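Local coordinates for protein transcriptional regulator, IclR family (Alicyclobacillus acidocaldarius subsp. acidocaldarius, PDB 5TJJ) that probably binds DNA through an N-terminal helix-turn-helix domain and regulates transcription as a member of the IclR family, at residues A[148-159]-A[184-195]; A[101-110]-A[218-226]. All coordinates share one frame; numbering follows the deposited sequence.

Contact 1: A[148-159]-A[184-195]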
loop_
_atom_site.group_PDB
_atom_site.type_symbol
_atom_site.label_atom_id
_atom_site.label_comp_id
_atom_site.label_asym_id
_atom_site.label_seq_id
_atom_site.Cartn_x
_atom_site.Cartn_y
_atom_site.Cartn_z
ATOM N N ARG A 148 -5.268 -28.686 -2.817
ATOM C CA ARG A 148 -4.597 -29.054 -1.577
ATOM C C ARG A 148 -3.828 -27.912 -0.882
ATOM O O ARG A 148 -3.673 -27.937 0.348
ATOM C CB ARG A 148 -3.608 -30.185 -1.854
ATOM C CG ARG A 148 -4.262 -31.502 -2.197
ATOM C CD ARG A 148 -3.314 -32.662 -1.948
ATOM N NE ARG A 148 -2.449 -32.902 -3.091
ATOM C CZ ARG A 148 -2.833 -33.465 -4.226
ATOM N NH1 ARG A 148 -4.087 -33.888 -4.401
ATOM N NH2 ARG A 148 -1.943 -33.620 -5.187
ATOM N N CYS A 149 -3.312 -26.950 -1.649
ATOM C CA CYS A 149 -2.657 -25.813 -1.024
ATOM C C CYS A 149 -3.610 -24.884 -0.308
ATOM O O CYS A 149 -3.196 -24.269 0.652
ATOM C CB CYS A 149 -1.835 -24.997 -2.002
ATOM S SG CYS A 149 -0.326 -25.808 -2.502
ATOM N N PHE A 150 -4.857 -24.761 -0.774
ATOM C CA PHE A 150 -5.878 -23.976 -0.050
ATOM C C PHE A 150 -6.341 -24.778 1.168
ATOM O O PHE A 150 -6.251 -24.294 2.303
ATOM C CB PHE A 150 -7.082 -23.631 -0.932
ATOM C CG PHE A 150 -6.800 -22.649 -2.051
ATOM C CD1 PHE A 150 -6.671 -21.303 -1.800
ATOM C CD2 PHE A 150 -6.747 -23.074 -3.377
ATOM C CE1 PHE A 150 -6.451 -20.387 -2.832
ATOM C CE2 PHE A 150 -6.533 -22.164 -4.421
ATOM C CZ PHE A 150 -6.377 -20.821 -4.146
ATOM N N LEU A 151 -6.775 -26.013 0.936
ATOM C CA LEU A 151 -7.380 -26.838 1.982
ATOM C C LEU A 151 -6.486 -27.185 3.160
ATOM O O LEU A 151 -6.924 -27.146 4.295
ATOM C CB LEU A 151 -7.897 -28.144 1.416
ATOM C CG LEU A 151 -9.346 -28.217 0.974
ATOM C CD1 LEU A 151 -9.648 -29.664 0.610
ATOM C CD2 LEU A 151 -10.279 -27.769 2.083
ATOM N N ALA A 152 -5.233 -27.513 2.894
ATOM C CA ALA A 152 -4.333 -27.939 3.937
ATOM C C ALA A 152 -4.202 -26.909 5.070
ATOM O O ALA A 152 -3.842 -27.263 6.227
ATOM C CB ALA A 152 -2.969 -28.246 3.339
ATOM N N TYR A 153 -4.465 -25.646 4.743
ATOM C CA TYR A 153 -4.350 -24.559 5.714
ATOM C C TYR A 153 -5.673 -24.068 6.306
ATOM O O TYR A 153 -5.670 -23.122 7.073
ATOM C CB TYR A 153 -3.539 -23.419 5.110
ATOM C CG TYR A 153 -2.129 -23.833 4.785
ATOM C CD1 TYR A 153 -1.157 -23.890 5.773
ATOM C CD2 TYR A 153 -1.769 -24.216 3.483
ATOM C CE1 TYR A 153 0.138 -24.297 5.475
ATOM C CE2 TYR A 153 -0.476 -24.654 3.179
ATOM C CZ TYR A 153 0.469 -24.677 4.180
ATOM O OH TYR A 153 1.752 -25.054 3.908
ATOM N N ASP A 154 -6.796 -24.721 5.997
ATOM C CA ASP A 154 -8.016 -24.563 6.775
ATOM C C ASP A 154 -8.007 -25.453 8.016
ATOM O O ASP A 154 -7.227 -26.404 8.120
ATOM C CB ASP A 154 -9.236 -24.923 5.926
ATOM C CG ASP A 154 -9.478 -23.950 4.786
ATOM O OD1 ASP A 154 -9.083 -22.776 4.885
ATOM O OD2 ASP A 154 -10.069 -24.361 3.774
ATOM N N ASP A 155 -8.917 -25.151 8.943
ATOM C CA ASP A 155 -9.214 -26.029 10.074
ATOM C C ASP A 155 -9.518 -27.436 9.554
ATOM O O ASP A 155 -10.061 -27.605 8.460
ATOM C CB ASP A 155 -10.418 -25.496 10.893
ATOM C CG ASP A 155 -10.581 -26.209 12.254
ATOM O OD1 ASP A 155 -9.716 -26.036 13.145
ATOM O OD2 ASP A 155 -11.573 -26.948 12.449
ATOM N N GLU A 156 -9.152 -28.435 10.343
ATOM C CA GLU A 156 -9.457 -29.822 10.034
ATOM C C GLU A 156 -10.943 -30.081 9.887
ATOM O O GLU A 156 -11.302 -31.002 9.147
ATOM C CB GLU A 156 -8.875 -30.784 11.075
ATOM C CG GLU A 156 -7.425 -31.174 10.769
ATOM C CD GLU A 156 -6.540 -31.298 11.998
ATOM O OE1 GLU A 156 -5.455 -30.672 11.992
ATOM O OE2 GLU A 156 -6.932 -32.008 12.958
ATOM N N SER A 157 -11.797 -29.290 10.552
ATOM C CA SER A 157 -13.272 -29.430 10.388
ATOM C C SER A 157 -13.715 -29.219 8.928
ATOM O O SER A 157 -14.622 -29.869 8.478
ATOM C CB SER A 157 -14.065 -28.531 11.358
ATOM O OG SER A 157 -13.762 -27.175 11.124
ATOM N N THR A 158 -13.039 -28.341 8.195
ATOM C CA THR A 158 -13.280 -28.159 6.773
ATOM C C THR A 158 -12.820 -29.389 5.980
ATOM O O THR A 158 -13.498 -29.811 5.042
ATOM C CB THR A 158 -12.541 -26.905 6.264
ATOM O OG1 THR A 158 -12.939 -25.770 7.043
ATOM C CG2 THR A 158 -12.847 -26.632 4.775
ATOM N N TRP A 159 -11.679 -29.968 6.353
ATOM C CA TRP A 159 -11.208 -31.152 5.652
ATOM C C TRP A 159 -12.287 -32.217 5.734
ATOM O O TRP A 159 -12.624 -32.837 4.737
ATOM C CB TRP A 159 -9.948 -31.790 6.259
ATOM C CG TRP A 159 -8.761 -31.011 6.347
ATOM C CD1 TRP A 159 -8.553 -29.749 5.876
ATOM C CD2 TRP A 159 -7.524 -31.447 6.912
ATOM N NE1 TRP A 159 -7.256 -29.353 6.129
ATOM C CE2 TRP A 159 -6.594 -30.378 6.756
ATOM C CE3 TRP A 159 -7.109 -32.624 7.546
ATOM C CZ2 TRP A 159 -5.269 -30.463 7.198
ATOM C CZ3 TRP A 159 -5.802 -32.704 8.014
ATOM C CH2 TRP A 159 -4.886 -31.627 7.823
ATOM N N LEU A 184 -2.127 -36.622 2.387
ATOM C CA LEU A 184 -1.678 -35.597 1.445
ATOM C C LEU A 184 -1.870 -34.149 1.951
ATOM O O LEU A 184 -0.998 -33.305 1.727
ATOM C CB LEU A 184 -2.351 -35.780 0.075
ATOM C CG LEU A 184 -1.855 -36.999 -0.706
ATOM C CD1 LEU A 184 -2.543 -37.074 -2.047
ATOM C CD2 LEU A 184 -0.345 -36.956 -0.874
ATOM N N LEU A 185 -2.971 -33.870 2.642
ATOM C CA LEU A 185 -3.138 -32.537 3.228
ATOM C C LEU A 185 -2.136 -32.309 4.360
ATOM O O LEU A 185 -1.505 -31.246 4.433
ATOM C CB LEU A 185 -4.557 -32.293 3.714
ATOM C CG LEU A 185 -5.635 -32.203 2.634
ATOM C CD1 LEU A 185 -7.023 -32.328 3.253
ATOM C CD2 LEU A 185 -5.508 -30.916 1.841
ATOM N N GLN A 186 -1.966 -33.306 5.221
ATOM C CA GLN A 186 -0.986 -33.197 6.298
ATOM C C GLN A 186 0.388 -32.889 5.738
ATOM O O GLN A 186 1.042 -31.959 6.236
ATOM C CB GLN A 186 -0.956 -34.441 7.203
ATOM C CG GLN A 186 -1.911 -34.333 8.375
ATOM C CD GLN A 186 -2.424 -35.669 8.923
ATOM O OE1 GLN A 186 -2.076 -36.755 8.447
ATOM N NE2 GLN A 186 -3.285 -35.581 9.929
ATOM N N GLU A 187 0.813 -33.619 4.701
ATOM C CA GLU A 187 2.172 -33.437 4.197
ATOM C C GLU A 187 2.324 -32.092 3.491
ATOM O O GLU A 187 3.385 -31.473 3.613
ATOM C CB GLU A 187 2.705 -34.634 3.366
ATOM C CG GLU A 187 2.513 -34.566 1.857
ATOM C CD GLU A 187 3.269 -35.650 1.075
ATOM O OE1 GLU A 187 4.173 -36.298 1.641
ATOM O OE2 GLU A 187 2.968 -35.841 -0.140
ATOM N N VAL A 188 1.283 -31.617 2.799
ATOM C CA VAL A 188 1.314 -30.271 2.237
ATOM C C VAL A 188 1.506 -29.233 3.352
ATOM O O VAL A 188 2.265 -28.301 3.194
ATOM C CB VAL A 188 0.050 -29.940 1.417
ATOM C CG1 VAL A 188 -0.023 -28.456 1.058
ATOM C CG2 VAL A 188 -0.008 -30.736 0.135
ATOM N N ARG A 189 0.811 -29.382 4.461
ATOM C CA ARG A 189 1.009 -28.497 5.595
ATOM C C ARG A 189 2.434 -28.643 6.210
ATOM O O ARG A 189 3.054 -27.650 6.551
ATOM C CB ARG A 189 -0.093 -28.737 6.632
ATOM C CG ARG A 189 -0.164 -27.708 7.744
ATOM C CD ARG A 189 -1.440 -27.853 8.570
ATOM N NE ARG A 189 -1.761 -29.249 8.934
ATOM C CZ ARG A 189 -1.598 -29.830 10.135
ATOM N NH1 ARG A 189 -1.116 -29.145 11.178
ATOM N NH2 ARG A 189 -1.932 -31.117 10.300
ATOM N N GLU A 190 2.946 -29.865 6.341
ATOM C CA GLU A 190 4.323 -30.085 6.819
ATOM C C GLU A 190 5.303 -29.412 5.820
ATOM O O GLU A 190 6.113 -28.588 6.225
ATOM C CB GLU A 190 4.621 -31.607 7.050
ATOM C CG GLU A 190 4.038 -32.232 8.351
ATOM C CD GLU A 190 3.936 -33.799 8.393
ATOM O OE1 GLU A 190 3.702 -34.477 7.346
ATOM O OE2 GLU A 190 4.052 -34.385 9.516
ATOM N N LYS A 191 5.158 -29.680 4.514
ATOM C CA LYS A 191 6.175 -29.293 3.471
ATOM C C LYS A 191 6.042 -27.951 2.743
ATOM O O LYS A 191 6.996 -27.490 2.142
ATOM C CB LYS A 191 6.284 -30.375 2.389
ATOM C CG LYS A 191 6.983 -31.639 2.843
ATOM C CD LYS A 191 6.814 -32.733 1.784
ATOM C CE LYS A 191 7.544 -34.013 2.164
ATOM N NZ LYS A 191 7.168 -35.151 1.280
ATOM N N GLY A 192 4.880 -27.340 2.740
ATOM C CA GLY A 192 4.714 -26.039 2.095
ATOM C C GLY A 192 4.493 -26.033 0.579
ATOM O O GLY A 192 4.574 -24.965 -0.030
ATOM N N TYR A 193 4.229 -27.199 -0.031
ATOM C CA TYR A 193 3.920 -27.279 -1.463
ATOM C C TYR A 193 3.156 -28.538 -1.753
ATOM O O TYR A 193 3.056 -29.366 -0.882
ATOM C CB TYR A 193 5.202 -27.232 -2.303
ATOM C CG TYR A 193 6.111 -28.450 -2.198
ATOM C CD1 TYR A 193 7.140 -28.511 -1.268
ATOM C CD2 TYR A 193 5.934 -29.536 -3.053
ATOM C CE1 TYR A 193 7.957 -29.641 -1.183
ATOM C CE2 TYR A 193 6.730 -30.650 -2.976
ATOM C CZ TYR A 193 7.733 -30.702 -2.043
ATOM O OH TYR A 193 8.513 -31.816 -2.016
ATOM N N ALA A 194 2.584 -28.660 -2.951
ATOM C CA ALA A 194 1.879 -29.903 -3.390
ATOM C C ALA A 194 2.246 -30.254 -4.802
ATOM O O ALA A 194 2.665 -29.392 -5.548
ATOM C CB ALA A 194 0.365 -29.762 -3.292
ATOM N N VAL A 195 2.109 -31.524 -5.160
ATOM C CA VAL A 195 2.384 -31.994 -6.507
ATOM C C VAL A 195 1.272 -32.949 -6.883
ATOM O O VAL A 195 0.896 -33.779 -6.091
ATOM C CB VAL A 195 3.745 -32.712 -6.611
ATOM C CG1 VAL A 195 4.019 -33.206 -8.032
ATOM C CG2 VAL A 195 4.870 -31.787 -6.162
#

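Contact 2: A[101-110]-A[218-226]. With GOL (glycerol), chain C.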
loop_
_atom_site.group_PDB
_atom_site.type_symbol
_atom_site.label_atom_id
_atom_site.label_comp_id
_atom_site.label_asym_id
_atom_site.label_seq_id
_atom_site.Cartn_x
_atom_site.Cartn_y
_atom_site.Cartn_z
ATOM N N THR A 101 11.543 -21.842 -14.890
ATOM C CA THR A 101 11.100 -23.255 -15.001
ATOM C C THR A 101 10.863 -23.816 -16.422
ATOM O O THR A 101 10.920 -25.027 -16.607
ATOM C CB THR A 101 9.825 -23.539 -14.168
ATOM O OG1 THR A 101 8.717 -22.790 -14.662
ATOM C CG2 THR A 101 10.052 -23.195 -12.721
ATOM N N GLY A 102 10.581 -22.958 -17.407
ATOM C CA GLY A 102 10.046 -23.412 -18.712
ATOM C C GLY A 102 8.639 -24.036 -18.619
ATOM O O GLY A 102 8.257 -24.832 -19.465
HETATM N N MSE A 103 7.873 -23.671 -17.587
HETATM C CA MSE A 103 6.525 -24.199 -17.343
HETATM C C MSE A 103 5.539 -23.085 -17.404
HETATM O O MSE A 103 5.893 -21.907 -17.264
HETATM C CB MSE A 103 6.425 -24.847 -15.967
HETATM C CG MSE A 103 7.346 -26.060 -15.903
HETATM SE SE MSE A 103 7.288 -26.950 -14.140
HETATM C CE MSE A 103 8.657 -28.355 -14.400
ATOM N N THR A 104 4.274 -23.434 -17.608
ATOM C CA THR A 104 3.220 -22.427 -17.585
ATOM C C THR A 104 2.903 -22.175 -16.113
ATOM O O THR A 104 2.708 -23.076 -15.365
ATOM C CB THR A 104 1.996 -22.853 -18.407
ATOM O OG1 THR A 104 2.356 -22.836 -19.790
ATOM C CG2 THR A 104 0.813 -21.917 -18.174
ATOM N N ALA A 105 2.883 -20.920 -15.723
ATOM C CA ALA A 105 2.653 -20.538 -14.350
ATOM C C ALA A 105 1.278 -19.889 -14.229
ATOM O O ALA A 105 0.823 -19.191 -15.130
ATOM C CB ALA A 105 3.756 -19.598 -13.884
ATOM N N VAL A 106 0.616 -20.125 -13.109
ATOM C CA VAL A 106 -0.778 -19.791 -12.964
ATOM C C VAL A 106 -1.064 -19.243 -11.570
ATOM O O VAL A 106 -0.544 -19.740 -10.554
ATOM C CB VAL A 106 -1.623 -21.031 -13.270
ATOM C CG1 VAL A 106 -3.072 -20.830 -12.855
ATOM C CG2 VAL A 106 -1.569 -21.343 -14.754
ATOM N N LEU A 107 -1.909 -18.218 -11.529
ATOM C CA LEU A 107 -2.307 -17.591 -10.273
ATOM C C LEU A 107 -3.763 -17.992 -9.944
ATOM O O LEU A 107 -4.685 -17.625 -10.673
ATOM C CB LEU A 107 -2.145 -16.069 -10.389
ATOM C CG LEU A 107 -2.534 -15.235 -9.187
ATOM C CD1 LEU A 107 -1.714 -15.631 -7.964
ATOM C CD2 LEU A 107 -2.353 -13.761 -9.516
ATOM N N VAL A 108 -3.948 -18.716 -8.834
ATOM C CA VAL A 108 -5.255 -19.269 -8.436
ATOM C C VAL A 108 -5.826 -18.542 -7.213
ATOM O O VAL A 108 -5.124 -18.311 -6.235
ATOM C CB VAL A 108 -5.122 -20.753 -8.097
ATOM C CG1 VAL A 108 -6.485 -21.391 -8.017
ATOM C CG2 VAL A 108 -4.230 -21.447 -9.126
ATOM N N LYS A 109 -7.113 -18.234 -7.243
ATOM C CA LYS A 109 -7.735 -17.489 -6.149
ATOM C C LYS A 109 -8.918 -18.240 -5.597
ATOM O O LYS A 109 -9.699 -18.804 -6.346
ATOM C CB LYS A 109 -8.216 -16.160 -6.673
ATOM C CG LYS A 109 -9.179 -15.445 -5.768
ATOM C CD LYS A 109 -9.277 -14.006 -6.183
ATOM C CE LYS A 109 -10.321 -13.291 -5.358
ATOM N NZ LYS A 109 -10.129 -11.840 -5.586
ATOM N N ARG A 110 -9.098 -18.160 -4.294
ATOM C CA ARG A 110 -10.233 -18.787 -3.664
ATOM C C ARG A 110 -11.524 -17.983 -3.867
ATOM O O ARG A 110 -11.511 -16.757 -3.819
ATOM C CB ARG A 110 -9.980 -18.935 -2.182
ATOM C CG ARG A 110 -10.802 -20.037 -1.554
ATOM C CD ARG A 110 -10.878 -19.890 -0.052
ATOM N NE ARG A 110 -9.679 -20.390 0.609
ATOM C CZ ARG A 110 -9.567 -21.576 1.219
ATOM N NH1 ARG A 110 -8.399 -21.884 1.791
ATOM N NH2 ARG A 110 -10.586 -22.461 1.259
ATOM N N VAL A 218 -4.868 -18.591 3.418
ATOM C CA VAL A 218 -4.470 -18.761 2.017
ATOM C C VAL A 218 -5.585 -18.329 1.075
ATOM O O VAL A 218 -6.543 -19.068 0.864
ATOM C CB VAL A 218 -4.077 -20.202 1.697
ATOM C CG1 VAL A 218 -3.638 -20.341 0.231
ATOM C CG2 VAL A 218 -2.958 -20.657 2.617
ATOM N N ASP A 219 -5.441 -17.124 0.516
ATOM C CA ASP A 219 -6.357 -16.592 -0.507
ATOM C C ASP A 219 -5.866 -16.814 -1.956
ATOM O O ASP A 219 -6.644 -16.696 -2.895
ATOM C CB ASP A 219 -6.585 -15.091 -0.279
ATOM C CG ASP A 219 -7.698 -14.798 0.735
ATOM O OD1 ASP A 219 -8.547 -15.697 1.023
ATOM O OD2 ASP A 219 -7.729 -13.632 1.232
ATOM N N LEU A 220 -4.592 -17.140 -2.124
ATOM C CA LEU A 220 -3.986 -17.216 -3.424
ATOM C C LEU A 220 -3.028 -18.376 -3.446
ATOM O O LEU A 220 -2.364 -18.654 -2.432
ATOM C CB LEU A 220 -3.222 -15.925 -3.707
ATOM C CG LEU A 220 -4.024 -14.670 -4.053
ATOM C CD1 LEU A 220 -3.052 -13.495 -4.258
ATOM C CD2 LEU A 220 -4.897 -14.906 -5.283
ATOM N N VAL A 221 -2.931 -19.037 -4.596
ATOM C CA VAL A 221 -1.950 -20.100 -4.804
ATOM C C VAL A 221 -1.227 -19.841 -6.109
ATOM O O VAL A 221 -1.838 -19.379 -7.047
ATOM C CB VAL A 221 -2.621 -21.465 -4.798
ATOM C CG1 VAL A 221 -1.686 -22.568 -5.305
ATOM C CG2 VAL A 221 -3.120 -21.800 -3.383
ATOM N N LEU A 222 0.081 -20.079 -6.124
ATOM C CA LEU A 222 0.876 -20.014 -7.323
ATOM C C LEU A 222 1.141 -21.432 -7.733
ATOM O O LEU A 222 1.583 -22.225 -6.921
ATOM C CB LEU A 222 2.238 -19.328 -7.105
ATOM C CG LEU A 222 2.308 -17.995 -6.400
ATOM C CD1 LEU A 222 3.724 -17.476 -6.480
ATOM C CD2 LEU A 222 1.376 -17.000 -7.054
ATOM N N SER A 223 0.940 -21.719 -9.015
ATOM C CA SER A 223 1.063 -23.073 -9.537
ATOM C C SER A 223 1.767 -23.124 -10.894
ATOM O O SER A 223 1.721 -22.175 -11.651
ATOM C CB SER A 223 -0.319 -23.660 -9.647
ATOM O OG SER A 223 -0.222 -25.005 -10.036
ATOM N N CYS A 224 2.417 -24.245 -11.181
ATOM C CA CYS A 224 3.117 -24.485 -12.460
ATOM C C CYS A 224 2.523 -25.724 -13.101
ATOM O O CYS A 224 2.401 -26.768 -12.446
ATOM C CB CYS A 224 4.607 -24.752 -12.232
ATOM S SG CYS A 224 5.608 -23.280 -12.341
ATOM N N LEU A 225 2.185 -25.625 -14.376
ATOM C CA LEU A 225 1.716 -26.777 -15.146
ATOM C C LEU A 225 2.796 -27.224 -16.113
ATOM O O LEU A 225 3.458 -26.396 -16.731
ATOM C CB LEU A 225 0.421 -26.454 -15.907
ATOM C CG LEU A 225 -0.731 -25.906 -15.045
ATOM C CD1 LEU A 225 -1.969 -25.674 -15.900
ATOM C CD2 LEU A 225 -1.059 -26.829 -13.881
ATOM N N THR A 226 2.969 -28.534 -16.217
ATOM C CA THR A 226 3.790 -29.141 -17.243
ATOM C C THR A 226 3.215 -30.509 -17.633
ATOM O O THR A 226 2.311 -31.029 -16.973
ATOM C CB THR A 226 5.277 -29.243 -16.809
ATOM O OG1 THR A 226 6.062 -29.673 -17.924
ATOM C CG2 THR A 226 5.518 -30.191 -15.629
HETATM C C1 GOL C . 6.173 -28.066 -21.271
HETATM O O1 GOL C . 5.892 -29.403 -20.809
HETATM C C2 GOL C . 5.174 -27.075 -20.673
HETATM O O2 GOL C . 5.455 -26.867 -19.287
HETATM C C3 GOL C . 5.194 -25.716 -21.369
HETATM O O3 GOL C . 4.066 -24.928 -20.940
#

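Contact 1: A[148-159]-A[184-195]
Arg148 lies along Leu184 and Val188 of helix 178-191 and reaches Val195 in the strand that follows. Arg148 CB sits 4.1 Å from Val188 CG2, its CD packs on Leu184 CB, Arg148 NE comes within 4.2 Å of Ala194 CB, and Leu184 CD1 covers one face of the guanidinium. The chain bends at chi3 (-86°), turning the head so that Arg148 NH2 donates to Val195 O at 3.0 Å. That oxygen lies near the guanidinium plane, but NH2 stands above the carbonyl plane (N-H...O only 133°). NH1 forms a salt bridge with Glu199. In the GAF-like C-terminal domain of the family, this contact joins helices 144-151 and 156-164 to helix 178-191, beside the edge strand 194-197. Ala152 CB meets Val188 CG1 at 3.7 Å and Leu185 O. Farther along, Leu185 CD1 makes a CH-pi contact over the five-membered ring of Trp159, 3.8 Å from the centroid, while Glu156 CG lies on the opposite face of the indole, over the six-membered ring near CE3. Trp159 NE1 donates to Leu151 O at 2.9 Å, tethering the indole. Glu156 OE1 lies over the Arg189 guanidinium face, 3.9 Å from Arg189 NH2, a long salt bridge of charges alone.

Contact 2: A[101-110]-A[218-226]
Two neighbouring antiparallel strands, 104-110 and 218-226, meet here in the middle of the six-stranded sheet of the GAF-like domain. Thr104-Leu225, Val106-Ser223 and Val108-Val221 are the hydrogen-bonded pairs; in the last, Val108 N reaches Val221 O at 2.8 Å with an almost straight N-H...O angle of 173°. The non-hydrogen-bonded pairs put Ala105, Leu107, Cys224 and Leu222 on the face packed by helix 86-101. With CG anti to the backbone N (chi1 179°), the Leu107 side chain swings CD1 across to Leu222 CD2, 3.5 Å away. On the other face, Val108 and Val221 pack CB to CB at 4.2 Å, under Phe150. Toward one end, selenomethionine Met103 runs extended past Thr226: SE lies 4.0 Å from Cys224 CB, and CE rests on Thr226 CG2. Glycerol, probably from the crystallisation liquor, binds there, its O1 sharing a hydrogen bond with Thr226 OG1 at 2.9 Å. At the other end, Arg110 N donates to Asp219 O at 3.2 Å, while NE and NH1 make weak bonds to Val218 O near the guanidinium plane. The backbone ladder thus fixes the register; largely apolar side chains suit both faces to burial, with buried Ser223 OG bonded to Val207 O.

In the fold
Contact 2 lies in the buried middle of the domain, whereas contact 1 is only partly buried and runs out to solvent at Arg189. Both reach the same sheet: contact 2 pairs two of its inner strands, while helix 144-151 packs on one face of it and, in contact 1, meets helix 178-191 and part of the edge strand. The chemistry differs accordingly. Repeated backbone bonds hold 101-110 to 218-226, while 148-159 and 184-195 meet mainly through side chains, with Arg148 NH2 to Val195 O as a hydrogen bond between them. The two contacts touch where Phe150 packs on Val218 and Val221, and where Asp154 forms a salt bridge with Arg110, tying the end of a central strand to the turn after helix 144-151.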